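Local coordinates for mandelate racemase/muconate lactonizing enzyme family protein (Roseovarius sp. TM1035, PDB 3T9P), which probably acts as an isomerase or related enzyme of the mandelate racemase/muconate lactonizing group in the enolase superfamily, its own substrate not being established, at residues Ser139-Asp144 and Glu333-Gly338; Ala165-Val170 and Glu201-Gly206; Ala187-Val192 and Lys220-Asn225. All blocks are in the same frame, centred on the assembly; numbering follows the deposited sequence.

Contact 1: residues Ser139-Asp144 and Glu333-Gly338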
# COMPACT_ATOMS: atom_id res chain seq x y z
N SER A 139 -1.18 27.67 -0.37
CA SER A 139 -2.11 26.60 -0.05
C SER A 139 -2.45 26.56 1.47
O SER A 139 -1.54 26.38 2.32
CB SER A 139 -1.46 25.24 -0.40
OG SER A 139 -2.44 24.21 -0.34
N SER A 140 -3.72 26.75 1.77
CA SER A 140 -4.26 26.56 3.08
C SER A 140 -4.54 25.06 3.28
O SER A 140 -5.14 24.40 2.42
CB SER A 140 -5.58 27.35 3.17
OG SER A 140 -6.25 26.84 4.33
N MET A 141 -4.08 24.49 4.40
CA MET A 141 -4.44 23.12 4.76
C MET A 141 -5.70 22.99 5.65
O MET A 141 -6.09 21.85 5.94
CB MET A 141 -3.31 22.49 5.57
CG MET A 141 -1.92 22.70 4.82
SD MET A 141 -2.10 21.76 3.18
CE MET A 141 -0.86 22.67 2.33
N ARG A 142 -6.35 24.09 6.04
CA ARG A 142 -7.31 24.05 7.15
C ARG A 142 -8.73 24.15 6.71
O ARG A 142 -9.07 24.94 5.81
CB ARG A 142 -7.02 25.24 8.11
CG ARG A 142 -5.70 25.04 8.83
CD ARG A 142 -5.30 26.26 9.75
NE ARG A 142 -6.38 26.63 10.65
CZ ARG A 142 -6.49 27.83 11.25
NH1 ARG A 142 -5.54 28.73 11.11
NH2 ARG A 142 -7.55 28.13 11.99
N ARG A 143 -9.58 23.33 7.36
CA ARG A 143 -11.00 23.46 7.31
C ARG A 143 -11.56 24.09 8.62
O ARG A 143 -12.70 24.50 8.64
CB ARG A 143 -11.69 22.13 7.08
CG ARG A 143 -11.53 21.62 5.70
CD ARG A 143 -12.08 20.27 5.54
NE ARG A 143 -12.13 20.03 4.11
CZ ARG A 143 -11.12 19.54 3.40
NH1 ARG A 143 -11.24 19.38 2.07
NH2 ARG A 143 -9.95 19.21 3.99
N ASP A 144 -10.76 24.12 9.65
CA ASP A 144 -11.17 24.70 10.90
C ASP A 144 -11.25 26.22 10.87
O ASP A 144 -11.78 26.83 11.73
CB ASP A 144 -10.43 24.10 12.08
CG ASP A 144 -9.00 24.45 12.08
OD1 ASP A 144 -8.56 24.83 13.13
OD2 ASP A 144 -8.33 24.40 11.07
N GLU A 333 2.57 23.85 -5.35
CA GLU A 333 1.84 23.94 -4.05
C GLU A 333 2.76 24.44 -2.93
O GLU A 333 3.81 23.81 -2.66
CB GLU A 333 1.28 22.59 -3.68
CG GLU A 333 0.45 22.77 -2.34
CD GLU A 333 -0.44 21.63 -2.02
OE1 GLU A 333 -0.22 20.50 -2.55
OE2 GLU A 333 -1.33 21.84 -1.15
N PHE A 334 2.44 25.59 -2.32
CA PHE A 334 3.30 26.15 -1.20
C PHE A 334 2.48 26.29 0.10
O PHE A 334 1.62 27.16 0.19
CB PHE A 334 3.94 27.46 -1.66
CG PHE A 334 5.03 27.94 -0.72
CD1 PHE A 334 6.33 27.49 -0.86
CD2 PHE A 334 4.75 28.82 0.31
CE1 PHE A 334 7.36 27.91 0.04
CE2 PHE A 334 5.74 29.21 1.23
CZ PHE A 334 7.06 28.78 1.09
N SER A 335 2.73 25.45 1.11
CA SER A 335 1.92 25.50 2.29
C SER A 335 2.19 26.87 2.99
O SER A 335 3.34 27.26 3.21
CB SER A 335 2.33 24.35 3.22
OG SER A 335 1.77 24.62 4.49
N ILE A 336 1.16 27.62 3.26
CA ILE A 336 1.34 28.91 3.94
C ILE A 336 1.07 28.80 5.47
O ILE A 336 1.05 29.80 6.17
CB ILE A 336 0.48 30.09 3.26
CG1 ILE A 336 -0.95 29.66 2.85
CG2 ILE A 336 1.15 30.49 1.91
CD1 ILE A 336 -1.93 29.65 4.16
N GLU A 337 0.88 27.59 5.98
CA GLU A 337 0.50 27.41 7.39
C GLU A 337 1.72 27.77 8.20
O GLU A 337 2.86 27.42 7.83
CB GLU A 337 0.12 25.97 7.66
CG GLU A 337 -1.16 25.48 6.88
CD GLU A 337 -2.36 26.30 7.17
OE1 GLU A 337 -2.31 27.12 8.17
OE2 GLU A 337 -3.39 26.19 6.45
N GLY A 338 1.52 28.45 9.30
CA GLY A 338 2.70 28.79 10.12
C GLY A 338 3.14 27.75 11.15
O GLY A 338 2.61 26.61 11.24
O HOH W 1 -2.49 27.88 10.68

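Contact 2: residues Ala165-Val170 and Glu201-Gly206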
# COMPACT_ATOMS: atom_id res chain seq x y z
N ALA A 165 -2.02 32.99 -6.89
CA ALA A 165 -2.86 31.83 -6.99
C ALA A 165 -2.99 31.32 -5.52
O ALA A 165 -2.02 31.42 -4.75
CB ALA A 165 -2.15 30.72 -7.84
N PHE A 166 -4.17 30.79 -5.20
CA PHE A 166 -4.51 30.38 -3.80
C PHE A 166 -5.40 29.16 -3.80
O PHE A 166 -6.31 29.08 -4.57
CB PHE A 166 -5.32 31.54 -3.12
CG PHE A 166 -4.47 32.75 -2.87
CD1 PHE A 166 -4.27 33.67 -3.89
CD2 PHE A 166 -3.86 32.97 -1.59
CE1 PHE A 166 -3.47 34.81 -3.67
CE2 PHE A 166 -3.01 34.11 -1.34
CZ PHE A 166 -2.79 35.01 -2.42
N LYS A 167 -5.17 28.21 -2.86
CA LYS A 167 -6.01 27.05 -2.72
C LYS A 167 -6.50 26.99 -1.26
O LYS A 167 -5.71 27.18 -0.36
CB LYS A 167 -5.20 25.77 -2.97
CG LYS A 167 -6.18 24.50 -2.91
CD LYS A 167 -5.39 23.28 -3.51
CE LYS A 167 -4.64 22.53 -2.42
NZ LYS A 167 -3.96 21.37 -3.10
N TRP A 168 -7.78 26.74 -1.10
CA TRP A 168 -8.42 26.47 0.19
C TRP A 168 -9.33 25.24 0.13
O TRP A 168 -9.35 24.48 -0.87
CB TRP A 168 -9.17 27.78 0.63
CG TRP A 168 -10.29 28.31 -0.16
CD1 TRP A 168 -11.64 28.21 0.17
CD2 TRP A 168 -10.25 29.02 -1.44
NE1 TRP A 168 -12.39 28.91 -0.76
CE2 TRP A 168 -11.56 29.41 -1.74
CE3 TRP A 168 -9.19 29.49 -2.27
CZ2 TRP A 168 -11.88 30.11 -2.91
CZ3 TRP A 168 -9.49 30.22 -3.40
CH2 TRP A 168 -10.85 30.60 -3.68
N ARG A 169 -10.03 24.99 1.25
CA ARG A 169 -10.74 23.71 1.43
C ARG A 169 -12.21 23.85 1.40
O ARG A 169 -12.76 24.84 1.93
CB ARG A 169 -10.40 23.03 2.76
CG ARG A 169 -8.88 22.86 3.03
CD ARG A 169 -8.23 21.84 2.13
NE ARG A 169 -6.82 22.15 1.90
CZ ARG A 169 -5.97 21.39 1.24
NH1 ARG A 169 -4.73 21.85 1.01
NH2 ARG A 169 -6.34 20.17 0.81
N VAL A 170 -12.84 22.86 0.80
CA VAL A 170 -14.29 22.70 0.87
C VAL A 170 -14.62 21.29 1.43
O VAL A 170 -13.73 20.44 1.52
CB VAL A 170 -14.99 22.93 -0.52
CG1 VAL A 170 -14.72 24.32 -1.00
CG2 VAL A 170 -14.42 21.89 -1.58
N GLU A 201 -5.70 33.36 -9.68
CA GLU A 201 -6.19 32.00 -9.97
C GLU A 201 -6.60 31.41 -8.59
O GLU A 201 -5.94 31.71 -7.57
CB GLU A 201 -5.07 31.17 -10.64
CG GLU A 201 -5.12 31.53 -12.18
CD GLU A 201 -3.89 31.18 -12.95
OE1 GLU A 201 -2.79 31.24 -12.39
OE2 GLU A 201 -4.01 30.85 -14.14
N LYS A 202 -7.63 30.56 -8.63
CA LYS A 202 -8.22 30.00 -7.40
C LYS A 202 -8.37 28.51 -7.53
O LYS A 202 -8.76 28.02 -8.58
CB LYS A 202 -9.57 30.70 -7.17
CG LYS A 202 -9.27 32.26 -6.87
CD LYS A 202 -10.64 32.95 -6.95
CE LYS A 202 -10.62 34.30 -7.59
NZ LYS A 202 -11.46 34.08 -8.85
N LEU A 203 -8.09 27.81 -6.43
CA LEU A 203 -8.09 26.36 -6.45
C LEU A 203 -8.83 26.00 -5.17
O LEU A 203 -8.74 26.71 -4.15
CB LEU A 203 -6.64 25.84 -6.31
CG LEU A 203 -5.63 26.13 -7.40
CD1 LEU A 203 -5.02 27.55 -7.30
CD2 LEU A 203 -4.46 25.11 -7.41
N VAL A 204 -9.53 24.90 -5.17
CA VAL A 204 -10.03 24.29 -3.93
C VAL A 204 -9.85 22.77 -3.91
O VAL A 204 -9.68 22.20 -4.94
CB VAL A 204 -11.45 24.66 -3.53
CG1 VAL A 204 -11.64 26.13 -3.44
CG2 VAL A 204 -12.39 24.01 -4.38
N ASP A 205 -9.83 22.19 -2.71
CA ASP A 205 -9.68 20.78 -2.54
C ASP A 205 -10.81 20.27 -1.68
O ASP A 205 -11.09 20.80 -0.63
CB ASP A 205 -8.29 20.47 -1.95
CG ASP A 205 -7.92 19.00 -1.97
OD1 ASP A 205 -8.73 18.11 -2.13
OD2 ASP A 205 -6.75 18.80 -1.79
N GLY A 206 -11.45 19.26 -2.19
CA GLY A 206 -12.50 18.60 -1.49
C GLY A 206 -12.04 17.41 -0.65
O GLY A 206 -12.82 16.82 -0.01

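Contact 3: residues Ala187-Val192 and Lys220-Asn225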
# COMPACT_ATOMS: atom_id res chain seq x y z
N ALA A 187 -20.41 29.47 2.07
CA ALA A 187 -19.78 30.71 2.42
C ALA A 187 -18.34 30.90 1.99
O ALA A 187 -17.96 32.07 1.55
CB ALA A 187 -19.90 30.98 3.91
N VAL A 188 -17.54 29.81 2.11
CA VAL A 188 -16.07 29.95 2.00
C VAL A 188 -15.75 30.24 0.49
O VAL A 188 -14.78 30.91 0.18
CB VAL A 188 -15.29 28.67 2.54
CG1 VAL A 188 -15.32 27.54 1.51
CG2 VAL A 188 -13.92 28.99 2.86
N VAL A 189 -16.60 29.76 -0.41
CA VAL A 189 -16.26 29.77 -1.83
C VAL A 189 -16.36 31.26 -2.31
O VAL A 189 -15.32 31.86 -2.71
CB VAL A 189 -17.16 28.80 -2.63
CG1 VAL A 189 -17.07 29.07 -4.18
CG2 VAL A 189 -16.86 27.31 -2.34
N PRO A 190 -17.58 31.87 -2.14
CA PRO A 190 -17.68 33.32 -2.57
C PRO A 190 -16.92 34.27 -1.67
O PRO A 190 -16.27 35.22 -2.15
CB PRO A 190 -19.23 33.60 -2.62
CG PRO A 190 -19.87 32.64 -1.62
CD PRO A 190 -18.91 31.29 -1.90
N THR A 191 -16.87 33.99 -0.38
CA THR A 191 -16.13 34.93 0.47
C THR A 191 -14.65 35.09 0.15
O THR A 191 -14.12 36.21 0.21
CB THR A 191 -16.33 34.54 2.03
OG1 THR A 191 -17.72 34.53 2.29
CG2 THR A 191 -15.60 35.45 2.97
N VAL A 192 -13.94 33.98 0.00
CA VAL A 192 -12.49 34.04 -0.25
C VAL A 192 -12.26 34.60 -1.69
O VAL A 192 -11.41 35.48 -1.93
CB VAL A 192 -11.84 32.63 -0.03
CG1 VAL A 192 -10.36 32.64 -0.43
CG2 VAL A 192 -11.94 32.28 1.43
N LYS A 220 -20.43 23.68 -9.75
CA LYS A 220 -21.07 24.87 -10.42
C LYS A 220 -20.98 26.18 -9.61
O LYS A 220 -20.78 27.23 -10.19
CB LYS A 220 -22.51 24.53 -10.77
CG LYS A 220 -22.59 23.41 -11.78
CD LYS A 220 -23.99 22.98 -11.92
CE LYS A 220 -24.01 21.96 -13.04
NZ LYS A 220 -25.40 21.47 -13.06
N LEU A 221 -21.01 26.10 -8.27
CA LEU A 221 -20.74 27.29 -7.44
C LEU A 221 -19.28 27.75 -7.56
O LEU A 221 -19.01 28.99 -7.60
CB LEU A 221 -21.09 26.99 -5.99
CG LEU A 221 -22.57 26.62 -5.74
CD1 LEU A 221 -22.88 26.06 -4.29
CD2 LEU A 221 -23.54 27.78 -6.11
N LEU A 222 -18.34 26.77 -7.67
CA LEU A 222 -16.90 27.11 -7.85
C LEU A 222 -16.78 27.87 -9.17
O LEU A 222 -16.06 28.85 -9.23
CB LEU A 222 -15.99 25.84 -7.95
CG LEU A 222 -16.05 24.93 -6.68
CD1 LEU A 222 -15.24 23.64 -6.87
CD2 LEU A 222 -15.59 25.67 -5.42
N GLN A 223 -17.41 27.35 -10.22
CA GLN A 223 -17.34 28.02 -11.56
C GLN A 223 -17.90 29.48 -11.50
O GLN A 223 -17.32 30.46 -12.06
CB GLN A 223 -18.01 27.13 -12.59
CG GLN A 223 -17.18 25.88 -12.88
CD GLN A 223 -17.84 24.87 -13.80
OE1 GLN A 223 -19.11 24.87 -14.04
NE2 GLN A 223 -17.04 23.96 -14.31
N ASP A 224 -19.02 29.67 -10.80
CA ASP A 224 -19.63 30.99 -10.67
C ASP A 224 -18.66 31.93 -10.04
O ASP A 224 -18.72 33.17 -10.27
CB ASP A 224 -20.82 30.91 -9.68
CG ASP A 224 -22.05 30.29 -10.32
OD1 ASP A 224 -22.13 30.19 -11.59
OD2 ASP A 224 -22.95 29.90 -9.54
N ASN A 225 -17.87 31.40 -9.10
CA ASN A 225 -16.85 32.18 -8.47
C ASN A 225 -15.43 32.24 -9.09
O ASN A 225 -14.48 32.74 -8.45
CB ASN A 225 -16.78 31.70 -7.00
CG ASN A 225 -18.02 32.12 -6.26
OD1 ASN A 225 -19.01 31.37 -6.19
ND2 ASN A 225 -18.02 33.37 -5.84

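Contact 1: residues Ser139-Asp144 and Glu333-Gly338
The E337 side chain folds against M141. From CB, CG stands beside the backbone N, anti to the carbonyl carbon (chi1 -64°), and packs against the M141 CG at 3.5 Å, the two side chains running obliquely past each other. A bend at chi2 (-58°) lays CD against M141 N and the R142 CD, and the carboxylate oxygens divide their work. OE2 accepts the backbone N-H of M141 on its anti lone pair (M141 N to E337 OE2, 2.8 Å; 145° at the hydrogen). OE1 takes a water at 2.6 Å, which also receives R142 NH1, and forms a salt bridge to R153, so both oxygens are satisfied. R142 NE makes a salt bridge to D144 OD2 (3.0 Å), which lies in the guanidinium plane. Further back, the two segments pair through one parallel bridge, S139 with S335: S139 N donates to F334 O at 2.9 Å and I336 N to S139 O at 3.1 Å. On the same face as S335, S139 OG gives its hydrogen to E333 OE2 (2.7 Å), and M141 CE rests on S335 CB at 3.7 Å. In sequence, strand 132-139 opens and strand 332-335 ends the run of parallel strands in a barrel of the enolase type, so their pairing closes it; helix 147-161 packs on S140 and I336 through R153, while Y341 and Y342 cover M141.

Contact 2: residues Ala165-Val170 and Glu201-Gly206
R169 and D205 reach the same side of two parallel strands and lie side by side, R169 NH2 meeting D205 OD2 in a salt bridge of 3.0 Å with guanidinium and carboxylate planes 35° apart. K167 NZ stands 4.0 Å from D205 OD2, beyond a salt bridge, while its CB packs on L203 CB at 3.6 Å. The opposite face of the sheet belongs to W168 and V204. With its CG lodged between the backbone N and the carbonyl carbon (chi1 63°), the indole swings across to the second strand, and V204 CG1 sits over the five-membered ring, 3.8 Å from its centroid and 14° off the normal, a CH-pi contact. At the far end of the ring, K202 CB touches W168 CH2 (3.7 Å).

What brings these side chains together on each face is a regular parallel register from A165-E201 to R169-D205. Five backbone bonds fix it, among them L203 N to F166 O at 2.9 Å and D205 N to W168 O at 3.0 Å. Further out, N207 grips both members of the salt bridge, its backbone N donating to D205 OD1 and its OD1 accepting from R169 NH2; R169 NE binds S140 O, and K167 NZ is held by Y137 OH and E231. Helix 184-196 links the two strands in a beta-alpha-beta crossover of the barrel, its V192 packing on W168, while helix 147-161 adds F154 and strand 132-139 flanks strand 165-169.

Contact 3: residues Ala187-Val192 and Lys220-Asn225
V189 sets both of its methyl groups against the end of helix 212-224 and the residue that follows it: CG2 meets L222 CD2 at 3.7 Å, the two side chains crossing at about a right angle, and CG1 lies 3.8 Å from N225 CG. With CG1 anti to the backbone N (chi1 165°), the branch straddles L222 and N225, and CG1 also comes within 3.9 Å of L221 O. The N225 side chain, at the first residue to leave the helical conformation, wedges beside P190, its CG 3.9 Å from P190 CA. Helices 184-196 and 212-224 are consecutive in the outer layer of a beta/alpha barrel, each following a parallel strand of the inner sheet, and here they meet chiefly through V189. P190 also kinks its own helix, since its N lacks a hydrogen to give to the turn before. Cutting N225 back to an alanine removes the amide, which is likely to leave V189 CG1 and P190 CA and CB poorly covered and open a gap beside the helix end. Just beyond the kink, T191 OG1 and T191 N approach A187 O from opposite faces of its plane, the hydroxyl at 2.6 Å. N225 O accepts from S193 OG, one turn beyond V189.

How the contacts relate
Contact 2 is the bridge between the other two, with its centre about 10 Å from each, whereas the centres of contacts 1 and 3 are about 18 Å apart and their nearest atoms about 7 Å. Towards contact 1 the joins are mostly polar, with R143 NH1 to V170 O at 2.8 Å, though M141 SD also packs on R169 NH1 (3.4 Å). Towards contact 3, W168 NE1 makes a weak bond to V188 O at 3.3 Å, so one indole ties strand 165-169 to helix 184-196. Contacts 1 and 2 share the barrel sheet, at whose C-terminal strand ends this superfamily places its active site. The side chain of M141 is about 6 Å from a bound formic acid, probably from crystallisation, which may mark a pocket. Contact 3 belongs to the outer shell.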